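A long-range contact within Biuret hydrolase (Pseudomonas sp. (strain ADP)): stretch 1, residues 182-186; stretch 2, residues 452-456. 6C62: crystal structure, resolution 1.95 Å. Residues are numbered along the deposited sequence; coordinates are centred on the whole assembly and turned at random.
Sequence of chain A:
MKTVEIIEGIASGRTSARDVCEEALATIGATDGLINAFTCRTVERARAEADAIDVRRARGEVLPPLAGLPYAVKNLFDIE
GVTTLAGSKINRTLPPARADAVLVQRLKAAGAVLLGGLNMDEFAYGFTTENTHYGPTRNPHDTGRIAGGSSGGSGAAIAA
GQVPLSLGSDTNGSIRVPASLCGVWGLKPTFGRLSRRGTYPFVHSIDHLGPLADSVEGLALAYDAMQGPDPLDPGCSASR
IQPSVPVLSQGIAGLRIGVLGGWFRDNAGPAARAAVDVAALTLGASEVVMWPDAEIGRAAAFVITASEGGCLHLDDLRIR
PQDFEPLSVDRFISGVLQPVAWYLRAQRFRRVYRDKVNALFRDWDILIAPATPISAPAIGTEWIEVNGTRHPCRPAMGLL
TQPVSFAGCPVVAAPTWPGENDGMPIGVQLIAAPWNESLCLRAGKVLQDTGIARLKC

Stretch 1, residues 182-186: CGVWG
Stretch 2 (452-456) IARLK

The touching residues are at least 268 apart in sequence. No direct hydrogen bond joins the two stretches; one water supplies a polar link. Water 1 donates to Gly183 O at 2.8 Å and accepts from Lys456 N at 3.1 Å. It thus satisfies one backbone carbonyl and one backbone amide that do not meet directly. The rest of the contact is apolar packing and backbone proximity, and it buries 230 Å² summed over both sides.

Stretch 1 leaves a helix and enters a strand. Cys182 is still helical, with phi/psi -91/-9 and chi1 -72° (m), and lies out of reach of stretch 2. Gly183 is the first residue to leave helical phi/psi. Its values are 68/48, and positive phi by itself favours glycine. Val184 is extended at -134/175. The strand takes up Trp185 at -87/143 and Gly186 at -141/152, and continues later in the chain. Gly186 makes no contact with stretch 2.

Stretch 2 has no regular helix or strand. Ile452 is at -70/-43, with chi1 and chi2 both m (-65° and -56°), and does not reach stretch 1. From Ala453 the backbone is extended: -104/125 at Ala453, -166/166 at Arg454, -92/169 at Leu455 and -120/104 at Lys456. The touching parts run at 112° to each other, taken from CA 183 to 185 against CA 453 to 455. They are neither parallel nor antiparallel, and no backbone hydrogen bond pairs them. The nearest CA atoms across the contact are those of Gly183 and Leu455, 5.9 Å apart.

Leu455 touches three consecutive residues of stretch 1. Its CA-to-CB bond points sideways, but the end of the side chain comes nearer. Chi1 is -93°, between wells, and chi2 is 68° (p). Leu455 CG lies 3.5 Å from Gly183 O. Leu455 CD1 is 4.1 Å from Val184 CA and 3.7 Å from Trp185 CD1. Leu455 CD2 is 4.2 Å from Val184 CG1. The two methyls thus reach different side chains at these closest approaches. Val184 has chi1 -58° (m), and its CA-to-CB bond points sideways.

Trp185 spans the distance between Leu455 and Ala453. Its CA-to-CB bond is sideways, and chi1 -69° (m) with chi2 85° brings the indole nearer to stretch 2. Trp185 CZ2 lies 3.6 Å from Ala453 CB, on the six-membered ring, while the approach to Leu455 is through CD1 of the five-membered ring. Both partners lie obliquely to the ring. The CA-to-CB bond of Ala453 points toward stretch 1, so its short methyl is enough to reach the indole.

The CA-to-CB bond of Arg454, between these two partners in sequence, points away. Its chi angles are 57° (p), -179° (t), -166° (t) and -77°. NH1 hydrogen-bonds elsewhere in the structure. Its backbone still approaches stretch 1, with Arg454 O 4.2 Å from Gly183 O. Lys456 has chi1 -90° (m), then -173°, 173° and 157° (all t). Its side-chain end leads away from stretch 1. Its backbone N donates to the water.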

# COMPACT_ATOMS: atom_id res chain seq x y z
N CYS A 182 -9.13 -5.24 32.55
CA CYS A 182 -9.01 -4.35 33.72
C CYS A 182 -10.34 -3.70 34.15
O CYS A 182 -10.40 -3.03 35.20
CB CYS A 182 -7.97 -3.28 33.47
SG CYS A 182 -6.29 -3.92 33.50
N GLY A 183 -11.39 -3.86 33.36
CA GLY A 183 -12.62 -3.23 33.69
C GLY A 183 -12.60 -1.71 33.59
O GLY A 183 -13.12 -1.02 34.47
N VAL A 184 -12.07 -1.19 32.48
CA VAL A 184 -12.09 0.23 32.26
C VAL A 184 -12.56 0.51 30.83
O VAL A 184 -12.81 -0.42 30.06
CB VAL A 184 -10.71 0.87 32.51
CG1 VAL A 184 -10.21 0.60 33.94
CG2 VAL A 184 -9.67 0.37 31.50
N TRP A 185 -12.72 1.79 30.51
CA TRP A 185 -13.24 2.21 29.23
C TRP A 185 -12.08 2.34 28.23
O TRP A 185 -11.00 2.77 28.59
CB TRP A 185 -13.97 3.56 29.31
CG TRP A 185 -15.25 3.51 30.05
CD1 TRP A 185 -15.43 3.61 31.43
CD2 TRP A 185 -16.54 3.31 29.50
NE1 TRP A 185 -16.77 3.50 31.73
CE2 TRP A 185 -17.47 3.32 30.57
CE3 TRP A 185 -17.00 3.09 28.21
CZ2 TRP A 185 -18.83 3.12 30.37
CZ3 TRP A 185 -18.35 2.90 28.02
CH2 TRP A 185 -19.24 2.93 29.09
N GLY A 186 -12.32 1.97 26.97
CA GLY A 186 -11.35 2.20 25.92
C GLY A 186 -12.03 2.61 24.62
O GLY A 186 -13.21 2.24 24.37
N ILE A 452 -25.02 -0.62 33.74
CA ILE A 452 -24.51 -1.85 33.13
C ILE A 452 -22.99 -1.80 32.87
O ILE A 452 -22.30 -2.79 33.08
CB ILE A 452 -25.22 -2.14 31.81
CG1 ILE A 452 -26.73 -2.45 32.06
CG2 ILE A 452 -24.57 -3.31 31.06
CD1 ILE A 452 -26.97 -3.59 33.03
N ALA A 453 -22.51 -0.67 32.37
CA ALA A 453 -21.08 -0.42 32.18
C ALA A 453 -20.58 0.50 33.26
O ALA A 453 -21.09 1.63 33.40
CB ALA A 453 -20.82 0.18 30.79
N ARG A 454 -19.54 0.07 33.98
CA ARG A 454 -18.99 0.84 35.10
C ARG A 454 -17.63 0.30 35.50
O ARG A 454 -17.27 -0.79 35.14
CB ARG A 454 -19.93 0.76 36.30
CG ARG A 454 -20.23 -0.65 36.75
CD ARG A 454 -21.21 -0.69 37.94
NE ARG A 454 -21.23 -2.01 38.56
CZ ARG A 454 -21.84 -3.09 38.08
NH1 ARG A 454 -22.53 -3.10 36.90
NH2 ARG A 454 -21.73 -4.24 38.75
N LEU A 455 -16.90 1.07 36.29
CA LEU A 455 -15.65 0.62 36.93
C LEU A 455 -15.99 0.07 38.29
O LEU A 455 -17.07 0.25 38.78
CB LEU A 455 -14.68 1.80 37.12
CG LEU A 455 -13.64 2.04 36.02
CD1 LEU A 455 -14.31 2.51 34.77
CD2 LEU A 455 -12.55 3.00 36.44
N LYS A 456 -15.08 -0.59 38.95
CA LYS A 456 -15.34 -0.89 40.37
C LYS A 456 -14.22 -0.24 41.16
O LYS A 456 -13.09 -0.67 41.05
CB LYS A 456 -15.48 -2.40 40.55
CG LYS A 456 -16.94 -2.84 40.37
CD LYS A 456 -17.08 -4.34 40.73
CE LYS A 456 -18.53 -4.76 40.72
NZ LYS A 456 -18.66 -6.22 40.50
O HOH W 1 -12.64 -1.21 37.22